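Local coordinates for protein esterase YbfF (Escherichia coli, PDB 3BF7) that probably hydrolyses ester and thioester bonds as an alpha/beta hydrolase whose domain arrangement creates a distinctive substrate-binding crevice, at residues I19-G24 and V34-L39; D49-N52 and R58-V61; Q69-T74 and M96-L101; W188-A193 and R214-A219. The protein carries 1 engineered substitution. All blocks are in the same frame, centred on the assembly; numbering follows the deposited sequence.

Contact 1. Residues I19-G24 and V34-L39; sequences IVLVHG and VLARDL
The contact is apolar, and it rests on two pairs: L21 against A36 and I19 against L39. The tighter one brings L21 CD1 to 3.4 Å from A36 CB, closer than carbons usually sit, and the same methyl is 3.8 Å from A36 CA. L21 therefore pushes one branch of its fork against the helix at a residue with only a methyl to offer. CG of L21 lies beside its backbone N and opposite the carbonyl carbon (chi1 -60°), which sends the branch out to the helix. One helical turn beyond A36, L39 takes I19 CD1 between its two prongs, 4.0 Å from L39 CD1 and 4.1 Å from L39 CD2. The two side chains cross at about a right angle.

These pairs lay helix 33-39 against strand 19-22 in a beta-alpha-beta crossover that returns through strand 45-48, beside strand 19-22 in the central sheet. I45 and I86 extend the same greasy layer.

Polar bonding stays within each segment or goes elsewhere. L35 O takes both D38 N and L39 N, while D38 makes a salt bridge with R249 of helix 241-253. Past the strand end, H23 ND1 donates to G24 O at 2.8 Å, with the acceptor in the imidazole plane. H23 NE2 accepts from the backbone N of the engineered V50, and the H23-G24 sequence probably leads into the oxyanion loop, as in related hydrolases.

Contact 2. Residues D49-N52 and R58-V61; sequences DVRN and REPV. Engineered in segment 49-52: V50 (natural residue Met).
R58 folds back over N52, and this starts the contact inside the long loop that leads from strand 45-48 to helix 64-78 of the alpha/beta hydrolase fold. Two bends in the R58 chain (chi2 79°, chi3 -106°) turn its guanidinium so that one face looks onto the N52 backbone, with NH2 3.7 Å from N52 C. That group bonds elsewhere: NE to S56 O and NH1 to R172 O, so the face over N52 is a packing surface.

E59 comes next. Its backbone runs close to the N52 side chain, E59 O being 3.4 Å from N52 CG. Its own side chain starts toward R51, with CB 3.5 Å from R51 NH1 and CG over one face of the guanidinium, and then leads away. The charged ends stay apart, R51 NH1 lying 5.0 Å from E59 OE1, and their planes are steeply inclined to each other; any attraction is probably long-range only.

V61 closes the walk with its carbonyl, which accepts R51 NH1 at 2.9 Å. The bond is bent, 149° at the hydrogen, and the donor stands above the carbonyl plane, although V61 O lies near the plane of the guanidinium. R51 also makes a salt bridge through NE to D70 of helix 64-78, so it ties both the loop and the helix. A leucine here would probably leave V61 O without this donor and D70 without its arginine. The R51 chain itself packs on the same carbonyl, with CD 3.4 Å from V61 O.

Contact 3. Residues Q69-T74 and M96-L101; sequences QDLVDT and MALTAL
Q69 meets L101 where helix 64-78 crosses helix 90-101, the short segments steeply inclined (-73°) with axes 9.8 Å apart. L101 CD2 lies against the Q69 backbone, 3.5 Å from its N, and also faces OE1 at 3.8 Å. The two side chains cross at about a right angle. The bend of Q69 at chi2 (68°) brings its amide round to D73 one turn later, where NE2 donates to OD1 at 2.9 Å from above the carboxylate plane. With an alanine in place of Q69, D73 OD1 would probably lose that donor and the L101 methyl some of its cover.

L71 comes next, its CD1 resting 4.2 Å from L98 CD2, and both leucines also pack on F85 of strand 83-88 in the alpha/beta hydrolase sheet, the strand that helix 90-101 follows. V72 makes the tight spot: CG2 is 3.5 Å from L98 CD1, so the two prongs of L98 serve neighbouring residues of the other helix. Beyond the contact, D73 OD2 accepts from the N-terminal M1 N.

With methyl groups doing nearly all the touching, the crossing depends on shape and burial, and its polar groups are spent on intrahelical and loop partners.

Contact 4. Residues W188-A193 and R214-A219; sequences WEKIPA and RDDLLA
A193 and A219 make the nearest direct approach, the methyl CB of A193 lying 3.6 Å from A219 O. The other direct pair is K190 with D216, and it is looser: K190 CE stands 4.2 Å from D216 OD1, and NZ, at 4.3 Å from the same oxygen, is too far for a salt bridge. K190 runs out extended and turns only at its last torsion (chi4 61°), which places the ammonium near the carboxylate.

Water fills in where the side chains fall short. One molecule donates to D216 OD1 at 2.8 Å and also accepts a weak bond from K190 NZ, so the water links ammonium and carboxylate, weakly on the lysine side. A second donates to both I191 O and A219 O, at 2.8 Å to the former and 3.0 Å to the latter, bridging loop and helix carbonyls that could not bond to each other.

In the fold, segment 188-193 is the loop that follows helix 182-186 and leads into strand 198-201. Helix 214-220 then makes the crossover from that strand to the edge strand 224-226, so the contact sets the entry to the strand beside the helix that leaves it.

Further out, Q220 of the same helix positions the loop. Its OE1 accepts from W188 NE1 and from I191 N, while its NE2 donates back to D216 O. On the other flank, I191 packs on T99 and A100 of helix 90-101, and W188 on K93 and M96 of that helix.

Overall arrangement
Contact 1 is the core member, wholly buried and apolar, joining strand 19-22 to its crossover helix. Contact 3 is also carried by methyl groups, but it pairs two helices and runs from buried L71 and L98 to exposed L101. Contact 2, partly buried in a loop, relies on one arginine-to-carbonyl bond and guanidinium packing, and contact 4, at the surface, on waters and loosely placed charges. They join in places: H23 of contact 1 meets the engineered V50 of contact 2, R51 of contact 2 bridges to D70 of contact 3, and I191 of contact 4 lies on helix 90-101 of contact 3. Contacts 1 and 4 stay about 11 Å apart at their nearest atoms.

Contact 1. Residues I19-G24 and V34-L39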
loop_
_atom_site.group_PDB
_atom_site.type_symbol
_atom_site.label_atom_id
_atom_site.label_comp_id
_atom_site.label_asym_id
_atom_site.label_seq_id
_atom_site.Cartn_x
_atom_site.Cartn_y
_atom_site.Cartn_z
ATOM N N ILE A 19 2.254 14.403 -2.552
ATOM C CA ILE A 19 2.500 12.970 -2.460
ATOM C C ILE A 19 1.294 12.238 -1.886
ATOM O O ILE A 19 0.782 12.596 -0.826
ATOM C CB ILE A 19 3.734 12.664 -1.573
ATOM C CG1 ILE A 19 5.002 13.214 -2.238
ATOM C CG2 ILE A 19 3.851 11.156 -1.334
ATOM C CD1 ILE A 19 6.267 13.018 -1.420
ATOM N N VAL A 20 0.844 11.220 -2.611
ATOM C CA VAL A 20 -0.279 10.391 -2.190
ATOM C C VAL A 20 0.310 9.061 -1.726
ATOM O O VAL A 20 1.061 8.423 -2.465
ATOM C CB VAL A 20 -1.260 10.137 -3.360
ATOM C CG1 VAL A 20 -2.382 9.207 -2.912
ATOM C CG2 VAL A 20 -1.831 11.459 -3.856
ATOM N N LEU A 21 -0.027 8.662 -0.502
ATOM C CA LEU A 21 0.462 7.420 0.094
ATOM C C LEU A 21 -0.666 6.395 0.113
ATOM O O LEU A 21 -1.771 6.689 0.583
ATOM C CB LEU A 21 0.953 7.691 1.518
ATOM C CG LEU A 21 2.090 8.705 1.642
ATOM C CD1 LEU A 21 2.219 9.155 3.086
ATOM C CD2 LEU A 21 3.387 8.095 1.146
ATOM N N VAL A 22 -0.372 5.192 -0.378
ATOM C CA VAL A 22 -1.363 4.123 -0.478
ATOM C C VAL A 22 -0.900 2.838 0.214
ATOM O O VAL A 22 0.074 2.210 -0.200
ATOM C CB VAL A 22 -1.667 3.816 -1.969
ATOM C CG1 VAL A 22 -2.903 2.940 -2.081
ATOM C CG2 VAL A 22 -1.845 5.116 -2.745
ATOM N N HIS A 23 -1.621 2.452 1.263
ATOM C CA HIS A 23 -1.310 1.262 2.055
ATOM C C HIS A 23 -1.630 -0.067 1.365
ATOM O O HIS A 23 -2.218 -0.099 0.282
ATOM C CB HIS A 23 -2.073 1.335 3.379
ATOM C CG HIS A 23 -3.554 1.198 3.219
ATOM N ND1 HIS A 23 -4.168 -0.017 3.010
ATOM C CD2 HIS A 23 -4.538 2.128 3.170
ATOM C CE1 HIS A 23 -5.465 0.170 2.836
ATOM N NE2 HIS A 23 -5.715 1.463 2.929
ATOM N N GLY A 24 -1.260 -1.162 2.030
ATOM C CA GLY A 24 -1.479 -2.497 1.497
ATOM C C GLY A 24 -2.660 -3.241 2.094
ATOM O O GLY A 24 -3.423 -2.689 2.891
ATOM N N VAL A 34 4.407 6.962 8.958
ATOM C CA VAL A 34 5.809 7.187 9.279
ATOM C C VAL A 34 6.508 7.897 8.119
ATOM O O VAL A 34 7.407 8.714 8.331
ATOM C CB VAL A 34 6.535 5.857 9.608
ATOM C CG1 VAL A 34 6.497 4.916 8.409
ATOM C CG2 VAL A 34 7.967 6.141 10.029
ATOM N N LEU A 35 6.090 7.600 6.891
ATOM C CA LEU A 35 6.685 8.252 5.730
ATOM C C LEU A 35 6.106 9.659 5.585
ATOM O O LEU A 35 6.831 10.610 5.292
ATOM C CB LEU A 35 6.419 7.432 4.460
ATOM C CG LEU A 35 6.901 5.977 4.481
ATOM C CD1 LEU A 35 6.636 5.327 3.125
ATOM C CD2 LEU A 35 8.381 5.923 4.822
ATOM N N ALA A 36 4.801 9.787 5.806
ATOM C CA ALA A 36 4.115 11.070 5.701
ATOM C C ALA A 36 4.660 12.112 6.672
ATOM O O ALA A 36 4.784 13.288 6.324
ATOM C CB ALA A 36 2.622 10.879 5.940
ATOM N N ARG A 37 4.978 11.685 7.889
ATOM C CA ARG A 37 5.485 12.609 8.893
ATOM C C ARG A 37 6.796 13.265 8.475
ATOM O O ARG A 37 7.112 14.371 8.915
ATOM C CB ARG A 37 5.633 11.899 10.243
ATOM C CG ARG A 37 4.288 11.561 10.885
ATOM C CD ARG A 37 4.437 11.108 12.328
ATOM N NE ARG A 37 4.975 9.756 12.457
ATOM C CZ ARG A 37 4.268 8.643 12.285
ATOM N NH1 ARG A 37 2.980 8.707 11.970
ATOM N NH2 ARG A 37 4.847 7.461 12.443
ATOM N N ASP A 38 7.560 12.593 7.622
ATOM C CA ASP A 38 8.818 13.153 7.150
ATOM C C ASP A 38 8.611 13.945 5.864
ATOM O O ASP A 38 9.115 15.059 5.714
ATOM C CB ASP A 38 9.842 12.037 6.914
ATOM C CG ASP A 38 11.156 12.558 6.380
ATOM O OD1 ASP A 38 11.260 12.769 5.154
ATOM O OD2 ASP A 38 12.082 12.769 7.194
ATOM N N LEU A 39 7.847 13.375 4.942
ATOM C CA LEU A 39 7.606 14.019 3.661
ATOM C C LEU A 39 6.763 15.294 3.724
ATOM O O LEU A 39 6.826 16.118 2.815
ATOM C CB LEU A 39 6.986 13.005 2.697
ATOM C CG LEU A 39 7.917 11.824 2.382
ATOM C CD1 LEU A 39 7.141 10.709 1.702
ATOM C CD2 LEU A 39 9.073 12.298 1.505
#

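Contact 2. Residues D49-N52 and R58-V61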
loop_
_atom_site.group_PDB
_atom_site.type_symbol
_atom_site.label_atom_id
_atom_site.label_comp_id
_atom_site.label_asym_id
_atom_site.label_seq_id
_atom_site.Cartn_x
_atom_site.Cartn_y
_atom_site.Cartn_z
ATOM N N ASP A 49 -7.389 5.744 2.351
ATOM C CA ASP A 49 -7.840 4.432 2.788
ATOM C C ASP A 49 -8.269 3.812 1.456
ATOM O O ASP A 49 -9.078 4.390 0.724
ATOM C CB ASP A 49 -9.076 4.500 3.694
ATOM C CG ASP A 49 -8.734 4.597 5.171
ATOM O OD1 ASP A 49 -7.675 4.078 5.595
ATOM O OD2 ASP A 49 -9.558 5.176 5.916
ATOM N N VAL A 50 -7.703 2.664 1.117
ATOM C CA VAL A 50 -8.085 1.982 -0.112
ATOM C C VAL A 50 -9.534 1.510 0.060
ATOM O O VAL A 50 -9.999 1.331 1.188
ATOM C CB VAL A 50 -7.153 0.772 -0.361
ATOM C CG1 VAL A 50 -7.648 -0.061 -1.540
ATOM C CG2 VAL A 50 -5.735 1.269 -0.617
ATOM N N ARG A 51 -10.259 1.331 -1.041
ATOM C CA ARG A 51 -11.632 0.857 -0.935
ATOM C C ARG A 51 -11.634 -0.421 -0.100
ATOM O O ARG A 51 -10.679 -1.203 -0.131
ATOM C CB ARG A 51 -12.239 0.584 -2.320
ATOM C CG ARG A 51 -11.512 -0.464 -3.153
ATOM C CD ARG A 51 -12.369 -0.928 -4.330
ATOM N NE ARG A 51 -12.759 0.183 -5.190
ATOM C CZ ARG A 51 -13.749 0.138 -6.077
ATOM N NH1 ARG A 51 -14.464 -0.969 -6.236
ATOM N NH2 ARG A 51 -14.034 1.213 -6.801
ATOM N N ASN A 52 -12.702 -0.607 0.669
ATOM C CA ASN A 52 -12.865 -1.775 1.523
ATOM C C ASN A 52 -11.902 -1.837 2.702
ATOM O O ASN A 52 -11.774 -2.881 3.350
ATOM C CB ASN A 52 -12.774 -3.055 0.688
ATOM C CG ASN A 52 -13.931 -3.193 -0.282
ATOM O OD1 ASN A 52 -13.734 -3.430 -1.478
ATOM N ND2 ASN A 52 -15.147 -3.040 0.227
ATOM N N ARG A 58 -17.327 0.756 0.910
ATOM C CA ARG A 58 -17.266 -0.675 0.623
ATOM C C ARG A 58 -17.834 -0.895 -0.766
ATOM O O ARG A 58 -18.781 -0.224 -1.181
ATOM C CB ARG A 58 -18.107 -1.490 1.609
ATOM C CG ARG A 58 -17.462 -1.799 2.949
ATOM C CD ARG A 58 -17.519 -0.616 3.882
ATOM N NE ARG A 58 -16.217 0.018 4.030
ATOM C CZ ARG A 58 -15.221 -0.474 4.758
ATOM N NH1 ARG A 58 -15.372 -1.618 5.414
ATOM N NH2 ARG A 58 -14.075 0.186 4.840
ATOM N N GLU A 59 -17.265 -1.868 -1.465
ATOM C CA GLU A 59 -17.678 -2.209 -2.817
ATOM C C GLU A 59 -17.294 -3.664 -3.061
ATOM O O GLU A 59 -16.203 -4.075 -2.697
ATOM C CB GLU A 59 -16.947 -1.289 -3.773
ATOM C CG GLU A 59 -17.509 0.099 -3.787
ATOM C CD GLU A 59 -18.946 0.153 -4.225
ATOM O OE1 GLU A 59 -19.320 -0.504 -5.211
ATOM O OE2 GLU A 59 -19.710 0.883 -3.589
ATOM N N PRO A 60 -18.187 -4.468 -3.650
ATOM C CA PRO A 60 -17.854 -5.874 -3.894
ATOM C C PRO A 60 -16.744 -6.106 -4.906
ATOM O O PRO A 60 -16.153 -7.191 -4.946
ATOM C CB PRO A 60 -19.179 -6.485 -4.354
ATOM C CG PRO A 60 -20.195 -5.633 -3.701
ATOM C CD PRO A 60 -19.618 -4.237 -3.857
ATOM N N VAL A 61 -16.478 -5.108 -5.742
ATOM C CA VAL A 61 -15.428 -5.215 -6.752
ATOM C C VAL A 61 -14.077 -4.788 -6.192
ATOM O O VAL A 61 -13.939 -3.713 -5.593
ATOM C CB VAL A 61 -15.747 -4.335 -7.981
ATOM C CG1 VAL A 61 -14.583 -4.371 -8.972
ATOM C CG2 VAL A 61 -17.017 -4.834 -8.654
#

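Contact 3. Residues Q69-T74 and M96-L101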
loop_
_atom_site.group_PDB
_atom_site.type_symbol
_atom_site.label_atom_id
_atom_site.label_comp_id
_atom_site.label_asym_id
_atom_site.label_seq_id
_atom_site.Cartn_x
_atom_site.Cartn_y
_atom_site.Cartn_z
ATOM N N GLN A 69 -8.652 3.824 -10.578
ATOM C CA GLN A 69 -9.680 4.825 -10.848
ATOM C C GLN A 69 -10.034 5.572 -9.565
ATOM O O GLN A 69 -10.291 6.777 -9.593
ATOM C CB GLN A 69 -10.940 4.170 -11.413
ATOM C CG GLN A 69 -12.068 5.156 -11.681
ATOM C CD GLN A 69 -11.748 6.110 -12.811
ATOM O OE1 GLN A 69 -11.471 5.687 -13.934
ATOM N NE2 GLN A 69 -11.785 7.407 -12.523
ATOM N N ASP A 70 -10.062 4.858 -8.443
ATOM C CA ASP A 70 -10.367 5.492 -7.163
ATOM C C ASP A 70 -9.349 6.602 -6.901
ATOM O O ASP A 70 -9.692 7.657 -6.372
ATOM C CB ASP A 70 -10.295 4.484 -6.012
ATOM C CG ASP A 70 -11.405 3.452 -6.046
ATOM O OD1 ASP A 70 -11.287 2.465 -5.292
ATOM O OD2 ASP A 70 -12.392 3.620 -6.801
ATOM N N LEU A 71 -8.090 6.350 -7.254
ATOM C CA LEU A 71 -7.047 7.346 -7.051
ATOM C C LEU A 71 -7.317 8.561 -7.937
ATOM O O LEU A 71 -7.152 9.699 -7.501
ATOM C CB LEU A 71 -5.664 6.741 -7.339
ATOM C CG LEU A 71 -5.236 5.611 -6.384
ATOM C CD1 LEU A 71 -3.883 5.056 -6.801
ATOM C CD2 LEU A 71 -5.171 6.131 -4.954
ATOM N N VAL A 72 -7.743 8.327 -9.175
ATOM C CA VAL A 72 -8.058 9.434 -10.076
ATOM C C VAL A 72 -9.241 10.233 -9.523
ATOM O O VAL A 72 -9.205 11.464 -9.487
ATOM C CB VAL A 72 -8.425 8.932 -11.492
ATOM C CG1 VAL A 72 -8.873 10.102 -12.361
ATOM C CG2 VAL A 72 -7.230 8.244 -12.127
ATOM N N ASP A 73 -10.283 9.534 -9.084
ATOM C CA ASP A 73 -11.462 10.200 -8.540
ATOM C C ASP A 73 -11.112 11.018 -7.306
ATOM O O ASP A 73 -11.687 12.083 -7.067
ATOM C CB ASP A 73 -12.545 9.186 -8.169
ATOM C CG ASP A 73 -13.128 8.481 -9.374
ATOM O OD1 ASP A 73 -13.089 9.053 -10.482
ATOM O OD2 ASP A 73 -13.643 7.358 -9.205
ATOM N N THR A 74 -10.169 10.511 -6.521
ATOM C CA THR A 74 -9.744 11.190 -5.309
ATOM C C THR A 74 -8.952 12.448 -5.663
ATOM O O THR A 74 -9.133 13.497 -5.040
ATOM C CB THR A 74 -8.922 10.233 -4.420
ATOM O OG1 THR A 74 -9.753 9.132 -4.029
ATOM C CG2 THR A 74 -8.418 10.948 -3.174
ATOM N N MET A 96 0.857 1.302 -9.499
ATOM C CA MET A 96 1.426 0.869 -10.767
ATOM C C MET A 96 0.322 0.790 -11.822
ATOM O O MET A 96 0.535 1.156 -12.976
ATOM C CB MET A 96 2.127 -0.484 -10.625
ATOM C CG MET A 96 3.426 -0.404 -9.833
ATOM S SD MET A 96 4.366 -1.946 -9.785
ATOM C CE MET A 96 3.336 -2.944 -8.703
ATOM N N ALA A 97 -0.859 0.320 -11.431
ATOM C CA ALA A 97 -1.975 0.225 -12.366
ATOM C C ALA A 97 -2.399 1.617 -12.836
ATOM O O ALA A 97 -2.887 1.777 -13.957
ATOM C CB ALA A 97 -3.150 -0.491 -11.711
ATOM N N LEU A 98 -2.212 2.621 -11.982
ATOM C CA LEU A 98 -2.575 3.984 -12.341
ATOM C C LEU A 98 -1.754 4.478 -13.531
ATOM O O LEU A 98 -2.235 5.294 -14.315
ATOM C CB LEU A 98 -2.381 4.924 -11.147
ATOM C CG LEU A 98 -2.729 6.400 -11.389
ATOM C CD1 LEU A 98 -4.196 6.545 -11.774
ATOM C CD2 LEU A 98 -2.428 7.201 -10.131
ATOM N N THR A 99 -0.524 3.990 -13.679
ATOM C CA THR A 99 0.295 4.429 -14.808
ATOM C C THR A 99 -0.332 4.032 -16.140
ATOM O O THR A 99 -0.121 4.699 -17.151
ATOM C CB THR A 99 1.741 3.853 -14.770
ATOM O OG1 THR A 99 1.713 2.436 -14.981
ATOM C CG2 THR A 99 2.412 4.167 -13.444
ATOM N N ALA A 100 -1.102 2.949 -16.143
ATOM C CA ALA A 100 -1.749 2.485 -17.364
ATOM C C ALA A 100 -3.074 3.200 -17.600
ATOM O O ALA A 100 -3.465 3.441 -18.742
ATOM C CB ALA A 100 -1.976 0.979 -17.294
ATOM N N LEU A 101 -3.756 3.551 -16.516
ATOM C CA LEU A 101 -5.053 4.210 -16.613
ATOM C C LEU A 101 -4.992 5.716 -16.859
ATOM O O LEU A 101 -5.701 6.231 -17.726
ATOM C CB LEU A 101 -5.871 3.937 -15.344
ATOM C CG LEU A 101 -7.322 4.423 -15.368
ATOM C CD1 LEU A 101 -8.090 3.676 -16.447
ATOM C CD2 LEU A 101 -7.963 4.197 -14.009
#

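Contact 4. Residues W188-A193 and R214-A219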
loop_
_atom_site.group_PDB
_atom_site.type_symbol
_atom_site.label_atom_id
_atom_site.label_comp_id
_atom_site.label_asym_id
_atom_site.label_seq_id
_atom_site.Cartn_x
_atom_site.Cartn_y
_atom_site.Cartn_z
ATOM N N TRP A 188 -2.806 -9.956 -10.774
ATOM C CA TRP A 188 -2.352 -8.781 -11.500
ATOM C C TRP A 188 -2.830 -8.793 -12.941
ATOM O O TRP A 188 -3.089 -9.851 -13.507
ATOM C CB TRP A 188 -0.819 -8.752 -11.485
ATOM C CG TRP A 188 -0.212 -7.577 -12.174
ATOM C CD1 TRP A 188 0.574 -7.591 -13.291
ATOM C CD2 TRP A 188 -0.333 -6.206 -11.787
ATOM N NE1 TRP A 188 0.955 -6.313 -13.620
ATOM C CE2 TRP A 188 0.415 -5.443 -12.710
ATOM C CE3 TRP A 188 -0.994 -5.549 -10.741
ATOM C CZ2 TRP A 188 0.509 -4.053 -12.627
ATOM C CZ3 TRP A 188 -0.901 -4.168 -10.657
ATOM C CH2 TRP A 188 -0.150 -3.434 -11.594
ATOM N N GLU A 189 -2.944 -7.603 -13.521
ATOM C CA GLU A 189 -3.330 -7.432 -14.916
ATOM C C GLU A 189 -2.134 -6.723 -15.547
ATOM O O GLU A 189 -1.845 -5.576 -15.212
ATOM C CB GLU A 189 -4.574 -6.550 -15.030
ATOM C CG GLU A 189 -5.122 -6.434 -16.443
ATOM C CD GLU A 189 -5.624 -7.760 -16.976
ATOM O OE1 GLU A 189 -6.428 -8.407 -16.271
ATOM O OE2 GLU A 189 -5.226 -8.152 -18.092
ATOM N N LYS A 190 -1.424 -7.403 -16.441
ATOM C CA LYS A 190 -0.257 -6.792 -17.070
ATOM C C LYS A 190 -0.586 -5.446 -17.700
ATOM O O LYS A 190 -1.646 -5.267 -18.305
ATOM C CB LYS A 190 0.345 -7.730 -18.117
ATOM C CG LYS A 190 1.106 -8.907 -17.525
ATOM C CD LYS A 190 1.789 -9.717 -18.617
ATOM C CE LYS A 190 2.679 -10.803 -18.034
ATOM N NZ LYS A 190 1.912 -11.781 -17.219
ATOM N N ILE A 191 0.334 -4.500 -17.553
ATOM C CA ILE A 191 0.146 -3.158 -18.084
ATOM C C ILE A 191 1.209 -2.796 -19.108
ATOM O O ILE A 191 2.251 -3.444 -19.188
ATOM C CB ILE A 191 0.204 -2.102 -16.953
ATOM C CG1 ILE A 191 1.587 -2.114 -16.290
ATOM C CG2 ILE A 191 -0.883 -2.383 -15.926
ATOM C CD1 ILE A 191 1.783 -1.019 -15.249
ATOM N N PRO A 192 0.947 -1.758 -19.919
ATOM C CA PRO A 192 1.922 -1.330 -20.924
ATOM C C PRO A 192 3.112 -0.714 -20.195
ATOM O O PRO A 192 2.998 -0.300 -19.039
ATOM C CB PRO A 192 1.155 -0.287 -21.734
ATOM C CG PRO A 192 -0.274 -0.704 -21.577
ATOM C CD PRO A 192 -0.341 -1.073 -20.119
ATOM N N ALA A 193 4.250 -0.643 -20.870
ATOM C CA ALA A 193 5.439 -0.073 -20.263
ATOM C C ALA A 193 5.241 1.397 -19.909
ATOM O O ALA A 193 4.619 2.155 -20.660
ATOM C CB ALA A 193 6.623 -0.218 -21.212
ATOM N N ARG A 214 11.645 -10.341 -11.945
ATOM C CA ARG A 214 12.370 -9.258 -12.598
ATOM C C ARG A 214 12.048 -9.016 -14.071
ATOM O O ARG A 214 11.905 -7.862 -14.484
ATOM C CB ARG A 214 13.874 -9.465 -12.418
ATOM C CG ARG A 214 14.712 -8.262 -12.807
ATOM C CD ARG A 214 16.077 -8.318 -12.141
ATOM N NE ARG A 214 16.920 -7.189 -12.519
ATOM C CZ ARG A 214 17.478 -7.041 -13.716
ATOM N NH1 ARG A 214 17.288 -7.954 -14.659
ATOM N NH2 ARG A 214 18.226 -5.976 -13.969
ATOM N N ASP A 215 11.934 -10.075 -14.869
ATOM C CA ASP A 215 11.629 -9.890 -16.283
ATOM C C ASP A 215 10.303 -9.158 -16.454
ATOM O O ASP A 215 10.210 -8.195 -17.217
ATOM C CB ASP A 215 11.577 -11.230 -17.025
ATOM C CG ASP A 215 12.936 -11.893 -17.137
ATOM O OD1 ASP A 215 13.954 -11.173 -17.165
ATOM O OD2 ASP A 215 12.986 -13.139 -17.215
ATOM N N ASP A 216 9.279 -9.615 -15.740
ATOM C CA ASP A 216 7.966 -8.986 -15.821
ATOM C C ASP A 216 7.992 -7.567 -15.269
ATOM O O ASP A 216 7.312 -6.682 -15.783
ATOM C CB ASP A 216 6.930 -9.805 -15.048
ATOM C CG ASP A 216 6.495 -11.052 -15.788
ATOM O OD1 ASP A 216 5.690 -11.821 -15.222
ATOM O OD2 ASP A 216 6.949 -11.266 -16.932
ATOM N N LEU A 217 8.769 -7.350 -14.214
ATOM C CA LEU A 217 8.859 -6.024 -13.626
ATOM C C LEU A 217 9.431 -5.037 -14.647
ATOM O O LEU A 217 8.872 -3.962 -14.858
ATOM C CB LEU A 217 9.727 -6.071 -12.364
ATOM C CG LEU A 217 9.735 -4.814 -11.490
ATOM C CD1 LEU A 217 10.087 -5.179 -10.056
ATOM C CD2 LEU A 217 10.714 -3.804 -12.055
ATOM N N LEU A 218 10.531 -5.413 -15.294
ATOM C CA LEU A 218 11.162 -4.543 -16.283
ATOM C C LEU A 218 10.337 -4.364 -17.554
ATOM O O LEU A 218 10.433 -3.333 -18.219
ATOM C CB LEU A 218 12.553 -5.073 -16.636
ATOM C CG LEU A 218 13.555 -5.054 -15.481
ATOM C CD1 LEU A 218 14.850 -5.718 -15.919
ATOM C CD2 LEU A 218 13.813 -3.622 -15.032
ATOM N N ALA A 219 9.525 -5.357 -17.898
ATOM C CA ALA A 219 8.698 -5.253 -19.092
ATOM C C ALA A 219 7.644 -4.164 -18.912
ATOM O O ALA A 219 7.206 -3.542 -19.879
ATOM C CB ALA A 219 8.027 -6.587 -19.386
HETATM O O HOH W 1 4.321 -13.908 -16.457
HETATM O O HOH W 2 4.475 -4.383 -20.614
#